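Long-range contacts in polysaccharide deacetylase (Ammonifex degensii, PDB 4WCJ), which probably removes N-acetyl groups from the exopolysaccharide poly-beta-1,6-N-acetyl-D-glucosamine, as a zinc-binding member of the family 4 carbohydrate esterases: residues P118-V123 with T201-Y206; V154-Y159 with A191-H196. All coordinates share one frame; numbering follows the deposited sequence.

How the contacts relate
Contact 1 and contact 2 lie with their centres 9 Å apart and share the wall of one beta/alpha barrel. Strands 119-123 and 152-156 are parallel neighbours, joined for example by Gly155 N to Phe121 O at 2.9 Å; contact 1 sits on the inner side of this wall and contact 2 on its outer side, under helix 179-197. That helix runs on to strand 203-205, the second segment of contact 1, where Tyr203 and Ala205 are backbone-bonded to Leu156. The contacts also meet beside the zinc site: His157 ND1 lies 2.8 Å from Ala205 O, a probable hydrogen bond, while its NE2 binds the metal. The side chain of Phe122 is about 7 Å from the zinc ion.

Contact 1: residues P118-V123 with T201-Y206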
loop_
_atom_site.group_PDB
_atom_site.type_symbol
_atom_site.label_atom_id
_atom_site.label_comp_id
_atom_site.label_asym_id
_atom_site.label_seq_id
_atom_site.Cartn_x
_atom_site.Cartn_y
_atom_site.Cartn_z
ATOM N N PRO A 118 -11.654 4.117 3.230
ATOM C CA PRO A 118 -10.669 4.496 2.216
ATOM C C PRO A 118 -9.532 3.479 2.151
ATOM O O PRO A 118 -9.321 2.732 3.106
ATOM C CB PRO A 118 -10.143 5.849 2.707
ATOM C CG PRO A 118 -10.935 6.187 3.944
ATOM C CD PRO A 118 -11.526 4.924 4.451
ATOM N N PHE A 119 -8.814 3.446 1.038
ATOM C CA PHE A 119 -7.636 2.598 0.953
ATOM C C PHE A 119 -6.670 3.098 -0.113
ATOM O O PHE A 119 -7.059 3.784 -1.058
ATOM C CB PHE A 119 -8.034 1.133 0.692
ATOM C CG PHE A 119 -8.782 0.907 -0.602
ATOM C CD1 PHE A 119 -10.098 1.321 -0.750
ATOM C CD2 PHE A 119 -8.173 0.239 -1.656
ATOM C CE1 PHE A 119 -10.780 1.106 -1.930
ATOM C CE2 PHE A 119 -8.854 0.015 -2.838
ATOM C CZ PHE A 119 -10.158 0.440 -2.972
ATOM N N LEU A 120 -5.395 2.770 0.062
ATOM C CA LEU A 120 -4.376 3.111 -0.912
ATOM C C LEU A 120 -4.019 1.847 -1.694
ATOM O O LEU A 120 -3.652 0.830 -1.108
ATOM C CB LEU A 120 -3.134 3.695 -0.224
ATOM C CG LEU A 120 -2.422 4.880 -0.893
ATOM C CD1 LEU A 120 -1.270 5.415 -0.023
ATOM C CD2 LEU A 120 -1.937 4.531 -2.286
ATOM N N PHE A 121 -4.123 1.919 -3.015
ATOM C CA PHE A 121 -3.869 0.777 -3.894
ATOM C C PHE A 121 -2.578 1.014 -4.670
ATOM O O PHE A 121 -2.572 1.816 -5.619
ATOM C CB PHE A 121 -5.048 0.601 -4.855
ATOM C CG PHE A 121 -5.135 -0.760 -5.511
ATOM C CD1 PHE A 121 -4.343 -1.826 -5.089
ATOM C CD2 PHE A 121 -6.007 -0.953 -6.584
ATOM C CE1 PHE A 121 -4.444 -3.072 -5.710
ATOM C CE2 PHE A 121 -6.097 -2.194 -7.209
ATOM C CZ PHE A 121 -5.330 -3.246 -6.768
ATOM N N PHE A 122 -1.504 0.334 -4.271
ATOM C CA PHE A 122 -0.221 0.463 -4.950
ATOM C C PHE A 122 -0.149 -0.501 -6.128
ATOM O O PHE A 122 -0.009 -1.699 -5.927
ATOM C CB PHE A 122 0.931 0.179 -3.984
ATOM C CG PHE A 122 1.035 1.154 -2.836
ATOM C CD1 PHE A 122 1.672 2.378 -3.002
ATOM C CD2 PHE A 122 0.519 0.839 -1.585
ATOM C CE1 PHE A 122 1.790 3.261 -1.936
ATOM C CE2 PHE A 122 0.630 1.725 -0.520
ATOM C CZ PHE A 122 1.267 2.933 -0.698
ATOM N N VAL A 123 -0.233 0.008 -7.350
ATOM C CA VAL A 123 -0.254 -0.881 -8.500
ATOM C C VAL A 123 1.062 -0.938 -9.275
ATOM O O VAL A 123 1.802 0.044 -9.364
ATOM C CB VAL A 123 -1.398 -0.502 -9.465
ATOM C CG1 VAL A 123 -2.730 -0.480 -8.710
ATOM C CG2 VAL A 123 -1.170 0.865 -10.135
ATOM N N THR A 201 1.052 11.371 -8.868
ATOM C CA THR A 201 1.180 10.262 -7.926
ATOM C C THR A 201 2.017 10.654 -6.712
ATOM O O THR A 201 3.228 10.822 -6.821
ATOM C CB THR A 201 1.821 9.032 -8.600
ATOM O OG1 THR A 201 1.138 8.751 -9.826
ATOM C CG2 THR A 201 1.771 7.811 -7.680
ATOM N N ARG A 202 1.383 10.779 -5.551
ATOM C CA ARG A 202 2.112 11.193 -4.349
ATOM C C ARG A 202 2.794 10.035 -3.605
ATOM O O ARG A 202 3.762 10.247 -2.855
ATOM C CB ARG A 202 1.161 11.915 -3.389
ATOM C CG ARG A 202 0.578 13.204 -3.936
ATOM C CD ARG A 202 -0.323 13.900 -2.915
ATOM N NE ARG A 202 0.423 14.626 -1.889
ATOM C CZ ARG A 202 0.982 15.820 -2.075
ATOM N NH1 ARG A 202 1.630 16.420 -1.083
ATOM N NH2 ARG A 202 0.897 16.419 -3.258
ATOM N N TYR A 203 2.319 8.808 -3.815
ATOM C CA TYR A 203 2.699 7.715 -2.923
ATOM C C TYR A 203 3.354 6.533 -3.623
ATOM O O TYR A 203 2.897 6.093 -4.676
ATOM C CB TYR A 203 1.460 7.240 -2.163
ATOM C CG TYR A 203 0.709 8.391 -1.543
ATOM C CD1 TYR A 203 1.371 9.316 -0.753
ATOM C CD2 TYR A 203 -0.649 8.572 -1.769
ATOM C CE1 TYR A 203 0.707 10.389 -0.189
ATOM C CE2 TYR A 203 -1.319 9.636 -1.208
ATOM C CZ TYR A 203 -0.639 10.542 -0.419
ATOM O OH TYR A 203 -1.318 11.615 0.136
ATOM N N PHE A 204 4.406 5.996 -3.002
ATOM C CA PHE A 204 5.146 4.870 -3.566
ATOM C C PHE A 204 5.359 3.771 -2.529
ATOM O O PHE A 204 5.620 4.057 -1.359
ATOM C CB PHE A 204 6.507 5.347 -4.104
ATOM C CG PHE A 204 7.287 4.279 -4.832
ATOM C CD1 PHE A 204 8.102 3.386 -4.138
ATOM C CD2 PHE A 204 7.239 4.197 -6.212
ATOM C CE1 PHE A 204 8.815 2.421 -4.809
ATOM C CE2 PHE A 204 7.959 3.229 -6.888
ATOM C CZ PHE A 204 8.740 2.341 -6.191
ATOM N N ALA A 205 5.251 2.518 -2.968
ATOM C CA ALA A 205 5.542 1.359 -2.114
ATOM C C ALA A 205 6.601 0.485 -2.763
ATOM O O ALA A 205 6.469 0.090 -3.925
ATOM C CB ALA A 205 4.285 0.549 -1.846
ATOM N N TYR A 206 7.656 0.189 -2.010
ATOM C CA TYR A 206 8.721 -0.685 -2.495
ATOM C C TYR A 206 8.257 -2.128 -2.592
ATOM O O TYR A 206 7.770 -2.684 -1.607
ATOM C CB TYR A 206 9.935 -0.637 -1.568
ATOM C CG TYR A 206 10.807 0.600 -1.661
ATOM C CD1 TYR A 206 11.477 0.920 -2.838
ATOM C CD2 TYR A 206 10.994 1.423 -0.558
ATOM C CE1 TYR A 206 12.283 2.040 -2.922
ATOM C CE2 TYR A 206 11.808 2.546 -0.634
ATOM C CZ TYR A 206 12.448 2.849 -1.818
ATOM O OH TYR A 206 13.267 3.958 -1.890
#
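Phe122 lays one face of its ring against the methyl of Ala205, in a CH-pi contact with CB 3.5 Å from the ring centroid and 16° off the normal. The methyl sits nearer the CG-CD1 side, with Phe122 CD1 at 3.4 Å from Ala205 CB. On the opposite face lies Leu120 CD2 of the same strand, offset toward the rim, so the ring is held between two aliphatic groups. With CG opposite the carbonyl carbon (chi1 -63°), the ring reaches toward 203-205, and Phe122 CE1 comes within 3.7 Å of Phe204 C. Leu120 CD1 meets the Tyr203 ring obliquely, 3.7 Å from Tyr203 CD2; these two side chains cross at about a right angle. Tyr203 carries its hydroxyl onward to a hydrogen bond with Glu79. Replacing Phe122 with an alanine would probably leave the Ala205 methyl without its aromatic face and open a gap beside Leu120. No hydrogen bond joins the segments, whose strand axes approach to 7.6 Å at 60°; Gly155 and Leu156 bond to one strand each, so the two meet by side chains alone. Phe228 also meets the Phe122 ring, adding to an apolar cluster of the kind that fills the core of a beta/alpha barrel, here close to the zinc site.

Contact 2: residues V154-Y159 with A191-H196; sequences VGLHTY and ACLKEH. With ZN (zinc ion), chain B.
The Tyr159 ring meets Cys192 at its edge: Cys192 SG lies near the ring plane, 4.2 Å from Tyr159 CE1, in an apolar contact. The same sulfur lies at the edge of the His196 ring one helical turn on, in its plane, so the thiol sits between two aromatic edges. Tyr159 reaches the helix because its CG stands opposite the backbone N (chi1 -180°), although its CB bond is directed neither toward the helix nor away from it. The His196 ring stacks on Trp140, and His196 ND1 makes a weak hydrogen bond to Cys192 O, 3.1 Å long and bent to 125°.

Leu193 carries the aliphatic part, each methyl having its own partners. Leu193 CD2 meets Val154 CG1 at 4.0 Å. Leu193 CD1 lies 4.0 Å from Leu156 CB, close also to Gly155 O and to the Leu156 CD1 methyl. In both pairs the side chains cross obliquely, and the strand and helix run nearly antiparallel, at 158°, with axes 9.6 Å apart at closest. This is a helix packed on the outside of the barrel wall, with Trp140 of helix 140-148 also touching Leu193.

Beyond the strand, His157 NE2 binds the zinc ion at 2.1 Å, with Asp99, His162 and two waters completing the metal's ligands. Thr158 OG1 donates to His157 O over 2.6 Å, in the carbonyl plane and on a lone pair, bracing the backbone turn. Between 154-159 and 191-196 the contact is thus apolar, though Tyr159 N bonds Asp185 earlier in the helix; zinc at NE2 and Ala205 O at ND1 probably fix the imidazole of His157.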
loop_
_atom_site.group_PDB
_atom_site.type_symbol
_atom_site.label_atom_id
_atom_site.label_comp_id
_atom_site.label_asym_id
_atom_site.label_seq_id
_atom_site.Cartn_x
_atom_site.Cartn_y
_atom_site.Cartn_z
ATOM N N VAL A 154 -4.717 5.669 -5.850
ATOM C CA VAL A 154 -3.715 4.779 -6.419
ATOM C C VAL A 154 -2.287 5.317 -6.243
ATOM O O VAL A 154 -2.007 6.486 -6.535
ATOM C CB VAL A 154 -3.972 4.534 -7.916
ATOM C CG1 VAL A 154 -2.916 3.601 -8.500
ATOM C CG2 VAL A 154 -5.363 3.953 -8.115
ATOM N N GLY A 155 -1.392 4.435 -5.779
ATOM C CA GLY A 155 0.022 4.755 -5.680
ATOM C C GLY A 155 0.804 3.858 -6.622
ATOM O O GLY A 155 0.230 2.981 -7.263
ATOM N N LEU A 156 2.111 4.090 -6.719
ATOM C CA LEU A 156 2.948 3.321 -7.642
ATOM C C LEU A 156 3.756 2.235 -6.911
ATOM O O LEU A 156 4.293 2.467 -5.829
ATOM C CB LEU A 156 3.882 4.268 -8.410
ATOM C CG LEU A 156 4.768 3.662 -9.510
ATOM C CD1 LEU A 156 3.947 3.126 -10.676
ATOM C CD2 LEU A 156 5.791 4.688 -10.000
ATOM N N HIS A 157 3.828 1.060 -7.533
ATOM C CA HIS A 157 4.509 -0.122 -7.008
ATOM C C HIS A 157 5.511 -0.554 -8.087
ATOM O O HIS A 157 5.565 -1.714 -8.469
ATOM C CB HIS A 157 3.477 -1.222 -6.697
ATOM C CG HIS A 157 3.932 -2.275 -5.725
ATOM N ND1 HIS A 157 4.710 -2.002 -4.620
ATOM C CD2 HIS A 157 3.668 -3.606 -5.675
ATOM C CE1 HIS A 157 4.923 -3.116 -3.945
ATOM N NE2 HIS A 157 4.298 -4.105 -4.562
ATOM N N THR A 158 6.305 0.417 -8.549
ATOM C CA THR A 158 7.075 0.382 -9.814
ATOM C C THR A 158 6.167 0.267 -11.038
ATOM O O THR A 158 4.977 -0.049 -10.922
ATOM C CB THR A 158 8.141 -0.774 -9.889
ATOM O OG1 THR A 158 7.508 -2.028 -10.193
ATOM C CG2 THR A 158 8.942 -0.879 -8.610
ATOM N N TYR A 159 6.730 0.557 -12.213
ATOM C CA TYR A 159 6.050 0.264 -13.478
ATOM C C TYR A 159 6.152 -1.225 -13.824
ATOM O O TYR A 159 5.141 -1.909 -14.036
ATOM C CB TYR A 159 6.634 1.098 -14.628
ATOM C CG TYR A 159 5.956 0.833 -15.961
ATOM C CD1 TYR A 159 4.778 1.484 -16.303
ATOM C CD2 TYR A 159 6.488 -0.073 -16.870
ATOM C CE1 TYR A 159 4.152 1.238 -17.511
ATOM C CE2 TYR A 159 5.863 -0.322 -18.085
ATOM C CZ TYR A 159 4.694 0.338 -18.392
ATOM O OH TYR A 159 4.065 0.097 -19.592
ATOM N N ALA A 191 4.144 8.693 -15.099
ATOM C CA ALA A 191 3.572 9.204 -16.344
ATOM C C ALA A 191 2.342 8.382 -16.716
ATOM O O ALA A 191 1.309 8.924 -17.120
ATOM C CB ALA A 191 4.591 9.160 -17.469
ATOM N N CYS A 192 2.466 7.069 -16.563
ATOM C CA CYS A 192 1.401 6.152 -16.925
ATOM C C CYS A 192 0.164 6.359 -16.051
ATOM O O CYS A 192 -0.962 6.394 -16.555
ATOM C CB CYS A 192 1.892 4.708 -16.830
ATOM S SG CYS A 192 0.652 3.504 -17.304
ATOM N N LEU A 193 0.368 6.511 -14.745
ATOM C CA LEU A 193 -0.751 6.742 -13.829
ATOM C C LEU A 193 -1.400 8.092 -14.108
ATOM O O LEU A 193 -2.613 8.246 -13.986
ATOM C CB LEU A 193 -0.285 6.676 -12.372
ATOM C CG LEU A 193 0.062 5.283 -11.866
ATOM C CD1 LEU A 193 0.561 5.346 -10.426
ATOM C CD2 LEU A 193 -1.140 4.380 -11.993
ATOM N N LYS A 194 -0.583 9.071 -14.480
ATOM C CA LYS A 194 -1.103 10.387 -14.825
ATOM C C LYS A 194 -1.967 10.288 -16.079
ATOM O O LYS A 194 -3.054 10.861 -16.137
ATOM C CB LYS A 194 0.033 11.392 -15.038
ATOM C CG LYS A 194 -0.439 12.810 -15.333
ATOM C CD LYS A 194 -0.873 13.518 -14.063
ATOM C CE LYS A 194 -1.395 14.918 -14.361
ATOM N NZ LYS A 194 -0.503 15.673 -15.290
ATOM N N GLU A 195 -1.485 9.548 -17.073
ATOM C CA GLU A 195 -2.223 9.379 -18.319
ATOM C C GLU A 195 -3.586 8.724 -18.094
ATOM O O GLU A 195 -4.582 9.135 -18.682
ATOM C CB GLU A 195 -1.427 8.544 -19.315
ATOM C CG GLU A 195 -2.179 8.297 -20.609
ATOM C CD GLU A 195 -1.537 7.227 -21.467
ATOM O OE1 GLU A 195 -0.456 6.724 -21.089
ATOM O OE2 GLU A 195 -2.120 6.883 -22.517
ATOM N N HIS A 196 -3.627 7.705 -17.245
ATOM C CA HIS A 196 -4.869 6.982 -17.019
ATOM C C HIS A 196 -5.791 7.684 -16.024
ATOM O O HIS A 196 -6.998 7.781 -16.251
ATOM C CB HIS A 196 -4.585 5.554 -16.532
ATOM C CG HIS A 196 -4.069 4.638 -17.599
ATOM N ND1 HIS A 196 -2.793 4.118 -17.584
ATOM C CD2 HIS A 196 -4.664 4.135 -18.707
ATOM C CE1 HIS A 196 -2.620 3.340 -18.639
ATOM N NE2 HIS A 196 -3.740 3.337 -19.338
HETATM ZN ZN ZN B . 4.178 -6.230 -4.334
HETATM O O HOH W 1 3.776 -8.365 -3.779
HETATM O O HOH W 2 3.946 -6.185 -2.041
#